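Side-chain contacts in papillomavirus transcription factor E2 (Human papillomavirus type 18, PDB 1QQH), which regulates viral transcription through an N-terminal activation domain and, as in related papillomaviruses, probably also supports viral DNA replication: residues N62-V67 and K108-K113; Y66-S71 and R91-V96. The protein carries 1 engineered substitution. All blocks are in the same frame, centred on the assembly; numbering follows the deposited sequence.

How the contacts relate
Both contacts start from strand 63-75 and share Tyr66, with centres about 14 Å apart. Both are buried, but they differ in place. Contact 2 is the central one, about 4 Å from the centre of the chain. Contact 1 is about 15 Å from that centre, towards the periphery, where the short helix 107-111 packs over the early part of the strand and Met64 is partly exposed. The chemistry differs too. In contact 1 a carboxylate meets a tyrosine and a methionine. In contact 2 a single leucine packs on alkyl groups and backbone. Tyr66 divides its side chain between them: its ring end belongs to contact 1 and its CB to contact 2.

Contact 1. Residues N62-V67 and K108-K113; sequences NCMTYV and KSECEK
Glu110, on the short helix 107-111, reaches toward strand 63-75 and meets Tyr66 and Met64. It carries the whole contact from the helix side. Phe107, at the start of the same helix, also meets the Tyr66 ring, so the helix touches the tyrosine through two residues. Glu110 CG is roughly anti to the backbone N (chi1 -155°). A bend at chi2 (74°) then brings OE2 to the edge of the Tyr66 ring. The two side chains come from opposite directions. Glu110 OE2 lies in the ring plane, 3.4 Å from Tyr66 CE2. The carboxylate plane is nearly perpendicular to the ring, at 82°. Tyr66 OH is 2.9 Å from Glu110 OE2, but the model is too tight around this hydroxyl and the detail there is doubtful. The methyl of Met64 approaches crosswise, with Met64 CE 3.7 Å from Glu110 OE2. Further along, Lys113 extends a straight chain alongside Glu110. Lys113 NZ makes a long salt bridge of 3.8 Å to Glu110 OE1. Lys113 thus lies near OE1, while OE2 is near the phenol hydroxyl, the ring edge and the Met64 methyl. The lysine may partly offset the charge of this buried glutamate.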
ATOM      1  N   ASN A  62     -24.672 -13.667 -23.917  1.00 73.13           N
ATOM      2  CA  ASN A  62     -23.418 -13.277 -24.558  1.00 71.29           C
ATOM      3  C   ASN A  62     -23.041 -11.880 -24.044  1.00 70.07           C
ATOM      4  O   ASN A  62     -22.383 -11.102 -24.731  1.00 70.81           O
ATOM      5  CB  ASN A  62     -23.612 -13.284 -26.089  1.00 70.49           C
ATOM      6  CG  ASN A  62     -22.418 -12.729 -26.849  1.00 69.61           C
ATOM      7  OD1 ASN A  62     -21.267 -12.999 -26.509  1.00 69.33           O
ATOM      8  ND2 ASN A  62     -22.694 -11.963 -27.898  1.00 68.41           N
ATOM      9  N   CYS A  63     -23.462 -11.584 -22.817  1.00 67.86           N
ATOM     10  CA  CYS A  63     -23.204 -10.294 -22.183  1.00 65.62           C
ATOM     11  C   CYS A  63     -21.834 -10.153 -21.512  1.00 63.17           C
ATOM     12  O   CYS A  63     -21.585 -10.746 -20.464  1.00 62.89           O
ATOM     13  CB  CYS A  63     -24.296 -10.013 -21.148  1.00 66.41           C
ATOM     14  SG  CYS A  63     -23.975  -8.587 -20.073  1.00 68.24           S
ATOM     15  N   MET A  64     -20.955  -9.354 -22.111  1.00 59.86           N
ATOM     16  CA  MET A  64     -19.630  -9.121 -21.549  1.00 56.81           C
ATOM     17  C   MET A  64     -19.647  -8.021 -20.492  1.00 53.61           C
ATOM     18  O   MET A  64     -20.390  -7.043 -20.600  1.00 52.25           O
ATOM     19  CB  MET A  64     -18.634  -8.743 -22.646  1.00 59.96           C
ATOM     20  CG  MET A  64     -17.990  -9.937 -23.334  1.00 63.79           C
ATOM     21  SD  MET A  64     -16.964 -10.903 -22.189  1.00 69.53           S
ATOM     22  CE  MET A  64     -15.290 -10.389 -22.695  1.00 66.40           C
ATOM     23  N   THR A  65     -18.822  -8.192 -19.467  1.00 49.60           N
ATOM     24  CA  THR A  65     -18.727  -7.219 -18.394  1.00 46.75           C
ATOM     25  C   THR A  65     -17.341  -6.597 -18.354  1.00 43.09           C
ATOM     26  O   THR A  65     -16.345  -7.268 -18.621  1.00 41.93           O
ATOM     27  CB  THR A  65     -19.021  -7.861 -17.027  1.00 47.24           C
ATOM     28  OG1 THR A  65     -20.411  -8.194 -16.946  1.00 48.79           O
ATOM     29  CG2 THR A  65     -18.689  -6.898 -15.904  1.00 49.18           C
ATOM     30  N   TYR A  66     -17.291  -5.303 -18.049  1.00 40.00           N
ATOM     31  CA  TYR A  66     -16.033  -4.578 -17.937  1.00 37.82           C
ATOM     32  C   TYR A  66     -16.073  -3.689 -16.716  1.00 36.17           C
ATOM     33  O   TYR A  66     -17.145  -3.360 -16.207  1.00 35.52           O
ATOM     34  CB  TYR A  66     -15.764  -3.714 -19.159  1.00 38.43           C
ATOM     35  CG  TYR A  66     -15.809  -4.483 -20.439  1.00 39.28           C
ATOM     36  CD1 TYR A  66     -17.022  -4.703 -21.092  1.00 37.95           C
ATOM     37  CD2 TYR A  66     -14.657  -5.048 -20.973  1.00 39.94           C
ATOM     38  CE1 TYR A  66     -17.089  -5.463 -22.228  1.00 38.23           C
ATOM     39  CE2 TYR A  66     -14.716  -5.820 -22.126  1.00 39.91           C
ATOM     40  CZ  TYR A  66     -15.940  -6.021 -22.739  1.00 39.34           C
ATOM     41  OH  TYR A  66     -16.034  -6.801 -23.851  1.00 38.60           O
ATOM     42  N   VAL A  67     -14.898  -3.291 -16.248  1.00 34.94           N
ATOM     43  CA  VAL A  67     -14.823  -2.447 -15.072  1.00 33.05           C
ATOM     44  C   VAL A  67     -14.433  -1.027 -15.418  1.00 32.87           C
ATOM     45  O   VAL A  67     -13.399  -0.787 -16.043  1.00 32.12           O
ATOM     46  CB  VAL A  67     -13.808  -2.997 -14.039  1.00 33.69           C
ATOM     47  CG1 VAL A  67     -13.705  -2.041 -12.845  1.00 31.57           C
ATOM     48  CG2 VAL A  67     -14.239  -4.375 -13.568  1.00 31.67           C
ATOM     49  N   LYS A 108     -15.375  -1.859 -30.142  1.00 38.05           N
ATOM     50  CA  LYS A 108     -15.456  -2.324 -31.519  1.00 40.10           C
ATOM     51  C   LYS A 108     -14.557  -3.540 -31.688  1.00 40.49           C
ATOM     52  O   LYS A 108     -14.936  -4.526 -32.312  1.00 41.25           O
ATOM     53  CB  LYS A 108     -15.023  -1.249 -32.507  1.00 40.93           C
ATOM     54  CG  LYS A 108     -15.034  -1.754 -33.944  1.00 43.13           C
ATOM     55  CD  LYS A 108     -14.747  -0.658 -34.957  1.00 45.37           C
ATOM     56  CE  LYS A 108     -14.891  -1.184 -36.385  1.00 47.58           C
ATOM     57  NZ  LYS A 108     -14.551  -0.166 -37.420  1.00 48.52           N
ATOM     58  N   SER A 109     -13.365  -3.468 -31.119  1.00 40.81           N
ATOM     59  CA  SER A 109     -12.429  -4.572 -31.219  1.00 43.31           C
ATOM     60  C   SER A 109     -12.981  -5.725 -30.395  1.00 43.95           C
ATOM     61  O   SER A 109     -12.763  -6.894 -30.701  1.00 45.17           O
ATOM     62  CB  SER A 109     -11.056  -4.154 -30.686  1.00 42.77           C
ATOM     63  OG  SER A 109     -10.927  -4.470 -29.312  1.00 46.47           O
ATOM     64  N   GLU A 110     -13.711  -5.383 -29.348  1.00 44.30           N
ATOM     65  CA  GLU A 110     -14.298  -6.374 -28.466  1.00 44.07           C
ATOM     66  C   GLU A 110     -15.457  -7.106 -29.137  1.00 45.08           C
ATOM     67  O   GLU A 110     -15.722  -8.273 -28.840  1.00 44.83           O
ATOM     68  CB  GLU A 110     -14.799  -5.688 -27.209  1.00 44.14           C
ATOM     69  CG  GLU A 110     -14.871  -6.574 -26.023  1.00 44.70           C
ATOM     70  CD  GLU A 110     -13.508  -6.901 -25.438  1.00 44.11           C
ATOM     71  OE1 GLU A 110     -12.502  -6.269 -25.823  1.00 42.31           O
ATOM     72  OE2 GLU A 110     -13.451  -7.793 -24.574  1.00 44.04           O
ATOM     73  N   CYS A 111     -16.153  -6.415 -30.033  1.00 45.78           N
ATOM     74  CA  CYS A 111     -17.284  -7.007 -30.735  1.00 48.26           C
ATOM     75  C   CYS A 111     -16.762  -7.971 -31.795  1.00 50.50           C
ATOM     76  O   CYS A 111     -17.436  -8.934 -32.166  1.00 50.86           O
ATOM     77  CB  CYS A 111     -18.127  -5.922 -31.396  1.00 48.04           C
ATOM     78  SG  CYS A 111     -19.731  -6.507 -32.006  1.00 50.60           S
ATOM     79  N   GLU A 112     -15.555  -7.702 -32.280  1.00 51.88           N
ATOM     80  CA  GLU A 112     -14.938  -8.552 -33.280  1.00 53.43           C
ATOM     81  C   GLU A 112     -14.598  -9.897 -32.644  1.00 54.85           C
ATOM     82  O   GLU A 112     -14.376 -10.885 -33.343  1.00 56.88           O
ATOM     83  CB  GLU A 112     -13.679  -7.880 -33.831  1.00 52.23           C
ATOM     84  CG  GLU A 112     -13.956  -6.504 -34.407  1.00 52.33           C
ATOM     85  CD  GLU A 112     -12.714  -5.814 -34.931  1.00 52.23           C
ATOM     86  OE1 GLU A 112     -11.666  -5.856 -34.254  1.00 52.71           O
ATOM     87  OE2 GLU A 112     -12.794  -5.216 -36.023  1.00 53.07           O
ATOM     88  N   LYS A 113     -14.576  -9.933 -31.316  1.00 55.56           N
ATOM     89  CA  LYS A 113     -14.281 -11.159 -30.590  1.00 56.70           C
ATOM     90  C   LYS A 113     -15.556 -11.950 -30.333  1.00 59.53           C
ATOM     91  O   LYS A 113     -15.531 -13.178 -30.274  1.00 61.31           O
ATOM     92  CB  LYS A 113     -13.621 -10.849 -29.250  1.00 54.52           C
ATOM     93  CG  LYS A 113     -12.319 -10.090 -29.337  1.00 51.61           C
ATOM     94  CD  LYS A 113     -11.723  -9.938 -27.949  1.00 50.04           C
ATOM     95  CE  LYS A 113     -10.497  -9.048 -27.954  1.00 48.41           C
ATOM     96  NZ  LYS A 113      -9.902  -8.977 -26.601  1.00 47.62           N
TER

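Contact 2. Residues Y66-S71 and R91-V96; sequences YVAWDS and RGLYYV
Leu93 points at strand 66-69 and packs on three successive residues, Tyr66, Val67 and Ala68. The apolar contacts are all made by one methyl. Leu93 CG stands beside the backbone N (chi1 -53°). CD1 is anti to CA (chi2 -176°), which makes it the extended branch and the one that reaches across. Leu93 CD1 lies 4.1 Å from Tyr66 CB, so it meets the base of that side chain and not its ring. Leu93 CD1 is 4.4 Å from Ala68 CB. From Leu93 CD1 to Ala68 CA it is 4.2 Å.

The closest approach is to backbone. Leu93 CD1 is 3.4 Å from Val67 O, while the Val67 side chain itself points away. That carbonyl also receives a weak hydrogen bond from Tyr104 OH, and Tyr104 touches Leu93 as well.

No hydrogen bond joins the two segments. Their strands run nearly parallel, at 17°, with axes 8.2 Å apart at the closest point. The direction follows from the topology. Strand 81-89 is antiparallel to both 63-75 and 92-97, so the two are next-but-one neighbours in an antiparallel sheet. The axes come closer than two strand spacings of a flat sheet would put them. This is consistent with a curled sheet, in which Leu93 can reach across strand 81-89. Ala68 also packs on Thr86 and Val88 of that strand.

Within segment 66-71, Val67 CG1 makes a CH-pi contact with one face of the Trp69 ring. The methyl sits over the ring centre, 3.5 Å above the plane. Pairing with strand 45-56 goes on just beyond, but shifts by a residue at a classic beta bulge, where Asp70 and Ser71 both face Lys47 and the chain turns a corner at Asp70.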
ATOM      1  N   TYR A  66     -17.291  -5.303 -18.049  1.00 40.00           N
ATOM      2  CA  TYR A  66     -16.033  -4.578 -17.937  1.00 37.82           C
ATOM      3  C   TYR A  66     -16.073  -3.689 -16.716  1.00 36.17           C
ATOM      4  O   TYR A  66     -17.145  -3.360 -16.207  1.00 35.52           O
ATOM      5  CB  TYR A  66     -15.764  -3.714 -19.159  1.00 38.43           C
ATOM      6  CG  TYR A  66     -15.809  -4.483 -20.439  1.00 39.28           C
ATOM      7  CD1 TYR A  66     -17.022  -4.703 -21.092  1.00 37.95           C
ATOM      8  CD2 TYR A  66     -14.657  -5.048 -20.973  1.00 39.94           C
ATOM      9  CE1 TYR A  66     -17.089  -5.463 -22.228  1.00 38.23           C
ATOM     10  CE2 TYR A  66     -14.716  -5.820 -22.126  1.00 39.91           C
ATOM     11  CZ  TYR A  66     -15.940  -6.021 -22.739  1.00 39.34           C
ATOM     12  OH  TYR A  66     -16.034  -6.801 -23.851  1.00 38.60           O
ATOM     13  N   VAL A  67     -14.898  -3.291 -16.248  1.00 34.94           N
ATOM     14  CA  VAL A  67     -14.823  -2.447 -15.072  1.00 33.05           C
ATOM     15  C   VAL A  67     -14.433  -1.027 -15.418  1.00 32.87           C
ATOM     16  O   VAL A  67     -13.399  -0.787 -16.043  1.00 32.12           O
ATOM     17  CB  VAL A  67     -13.808  -2.997 -14.039  1.00 33.69           C
ATOM     18  CG1 VAL A  67     -13.705  -2.041 -12.845  1.00 31.57           C
ATOM     19  CG2 VAL A  67     -14.239  -4.375 -13.568  1.00 31.67           C
ATOM     20  N   ALA A  68     -15.284  -0.091 -15.013  1.00 31.79           N
ATOM     21  CA  ALA A  68     -15.038   1.331 -15.224  1.00 31.29           C
ATOM     22  C   ALA A  68     -14.641   1.869 -13.851  1.00 30.74           C
ATOM     23  O   ALA A  68     -15.434   1.837 -12.912  1.00 31.59           O
ATOM     24  CB  ALA A  68     -16.299   2.015 -15.709  1.00 30.80           C
ATOM     25  N   TRP A  69     -13.416   2.355 -13.736  1.00 29.24           N
ATOM     26  CA  TRP A  69     -12.918   2.867 -12.466  1.00 30.34           C
ATOM     27  C   TRP A  69     -13.397   4.277 -12.122  1.00 30.18           C
ATOM     28  O   TRP A  69     -13.240   5.203 -12.912  1.00 29.59           O
ATOM     29  CB  TRP A  69     -11.396   2.815 -12.482  1.00 31.24           C
ATOM     30  CG  TRP A  69     -10.879   1.441 -12.828  1.00 31.53           C
ATOM     31  CD1 TRP A  69     -10.422   1.011 -14.044  1.00 30.25           C
ATOM     32  CD2 TRP A  69     -10.803   0.311 -11.949  1.00 31.76           C
ATOM     33  NE1 TRP A  69     -10.066  -0.312 -13.972  1.00 30.86           N
ATOM     34  CE2 TRP A  69     -10.292  -0.767 -12.699  1.00 30.85           C
ATOM     35  CE3 TRP A  69     -11.117   0.109 -10.597  1.00 32.91           C
ATOM     36  CZ2 TRP A  69     -10.091  -2.033 -12.146  1.00 30.95           C
ATOM     37  CZ3 TRP A  69     -10.915  -1.152 -10.044  1.00 31.48           C
ATOM     38  CH2 TRP A  69     -10.405  -2.207 -10.822  1.00 32.43           C
ATOM     39  N   ASP A  70     -13.993   4.443 -10.943  1.00 32.41           N
ATOM     40  CA  ASP A  70     -14.481   5.763 -10.528  1.00 34.39           C
ATOM     41  C   ASP A  70     -13.346   6.774 -10.566  1.00 35.04           C
ATOM     42  O   ASP A  70     -13.543   7.929 -10.929  1.00 36.70           O
ATOM     43  CB  ASP A  70     -15.061   5.732  -9.112  1.00 36.15           C
ATOM     44  CG  ASP A  70     -16.472   5.165  -9.062  1.00 39.58           C
ATOM     45  OD1 ASP A  70     -17.148   5.115 -10.109  1.00 41.67           O
ATOM     46  OD2 ASP A  70     -16.917   4.783  -7.960  1.00 43.95           O
ATOM     47  N   SER A  71     -12.149   6.330 -10.198  1.00 35.12           N
ATOM     48  CA  SER A  71     -11.002   7.215 -10.184  1.00 34.88           C
ATOM     49  C   SER A  71      -9.788   6.582 -10.824  1.00 33.44           C
ATOM     50  O   SER A  71      -9.382   5.494 -10.447  1.00 33.49           O
ATOM     51  CB  SER A  71     -10.668   7.609  -8.745  1.00 35.57           C
ATOM     52  OG  SER A  71     -11.785   8.220  -8.123  1.00 38.29           O
ATOM     53  N   ARG A  91     -18.279   3.748 -27.660  1.00 32.19           N
ATOM     54  CA  ARG A  91     -17.005   3.370 -28.261  1.00 32.47           C
ATOM     55  C   ARG A  91     -16.104   2.549 -27.325  1.00 32.53           C
ATOM     56  O   ARG A  91     -15.299   1.737 -27.784  1.00 32.76           O
ATOM     57  CB  ARG A  91     -16.245   4.615 -28.730  1.00 33.52           C
ATOM     58  CG  ARG A  91     -14.816   4.299 -29.158  1.00 37.47           C
ATOM     59  CD  ARG A  91     -14.067   5.498 -29.714  1.00 41.20           C
ATOM     60  NE  ARG A  91     -12.639   5.202 -29.806  1.00 45.18           N
ATOM     61  CZ  ARG A  91     -11.713   6.063 -30.214  1.00 47.27           C
ATOM     62  NH1 ARG A  91     -12.056   7.291 -30.580  1.00 48.56           N
ATOM     63  NH2 ARG A  91     -10.437   5.696 -30.245  1.00 47.99           N
ATOM     64  N   GLY A  92     -16.232   2.762 -26.020  1.00 30.43           N
ATOM     65  CA  GLY A  92     -15.406   2.030 -25.078  1.00 29.77           C
ATOM     66  C   GLY A  92     -15.184   2.792 -23.786  1.00 29.60           C
ATOM     67  O   GLY A  92     -15.927   3.729 -23.478  1.00 28.99           O
ATOM     68  N   LEU A  93     -14.170   2.390 -23.021  1.00 28.84           N
ATOM     69  CA  LEU A  93     -13.862   3.055 -21.754  1.00 28.62           C
ATOM     70  C   LEU A  93     -12.615   3.901 -21.915  1.00 28.59           C
ATOM     71  O   LEU A  93     -11.619   3.457 -22.487  1.00 29.28           O
ATOM     72  CB  LEU A  93     -13.629   2.037 -20.643  1.00 27.65           C
ATOM     73  CG  LEU A  93     -14.711   0.982 -20.413  1.00 27.63           C
ATOM     74  CD1 LEU A  93     -14.317   0.137 -19.204  1.00 26.94           C
ATOM     75  CD2 LEU A  93     -16.066   1.645 -20.191  1.00 27.65           C
ATOM     76  N   TYR A  94     -12.663   5.125 -21.414  1.00 28.48           N
ATOM     77  CA  TYR A  94     -11.513   5.996 -21.523  1.00 29.01           C
ATOM     78  C   TYR A  94     -11.427   6.946 -20.337  1.00 30.01           C
ATOM     79  O   TYR A  94     -12.347   7.044 -19.526  1.00 29.85           O
ATOM     80  CB  TYR A  94     -11.597   6.798 -22.838  1.00 30.31           C
ATOM     81  CG  TYR A  94     -12.718   7.831 -22.902  1.00 31.83           C
ATOM     82  CD1 TYR A  94     -12.500   9.156 -22.517  1.00 34.07           C
ATOM     83  CD2 TYR A  94     -13.989   7.485 -23.355  1.00 32.66           C
ATOM     84  CE1 TYR A  94     -13.518  10.117 -22.585  1.00 34.35           C
ATOM     85  CE2 TYR A  94     -15.016   8.431 -23.430  1.00 35.07           C
ATOM     86  CZ  TYR A  94     -14.771   9.747 -23.041  1.00 35.65           C
ATOM     87  OH  TYR A  94     -15.781  10.683 -23.103  1.00 35.02           O
ATOM     88  N   TYR A  95     -10.296   7.620 -20.228  1.00 29.04           N
ATOM     89  CA  TYR A  95     -10.110   8.617 -19.203  1.00 30.92           C
ATOM     90  C   TYR A  95      -9.413   9.749 -19.943  1.00 32.40           C
ATOM     91  O   TYR A  95      -8.704   9.508 -20.923  1.00 31.94           O
ATOM     92  CB  TYR A  95      -9.264   8.086 -18.038  1.00 28.62           C
ATOM     93  CG  TYR A  95      -7.846   7.663 -18.368  1.00 29.01           C
ATOM     94  CD1 TYR A  95      -6.762   8.488 -18.062  1.00 28.95           C
ATOM     95  CD2 TYR A  95      -7.584   6.411 -18.924  1.00 28.79           C
ATOM     96  CE1 TYR A  95      -5.453   8.073 -18.297  1.00 28.72           C
ATOM     97  CE2 TYR A  95      -6.287   5.987 -19.163  1.00 27.98           C
ATOM     98  CZ  TYR A  95      -5.226   6.818 -18.847  1.00 28.92           C
ATOM     99  OH  TYR A  95      -3.938   6.389 -19.071  1.00 29.68           O
ATOM    100  N   VAL A  96      -9.647  10.982 -19.512  1.00 33.32           N
ATOM    101  CA  VAL A  96      -9.022  12.115 -20.175  1.00 35.17           C
ATOM    102  C   VAL A  96      -7.636  12.276 -19.586  1.00 35.27           C
ATOM    103  O   VAL A  96      -7.488  12.483 -18.384  1.00 33.97           O
ATOM    104  CB  VAL A  96      -9.844  13.406 -19.965  1.00 35.58           C
ATOM    105  CG1 VAL A  96      -9.224  14.555 -20.742  1.00 37.06           C
ATOM    106  CG2 VAL A  96     -11.279  13.174 -20.412  1.00 36.63           C
TER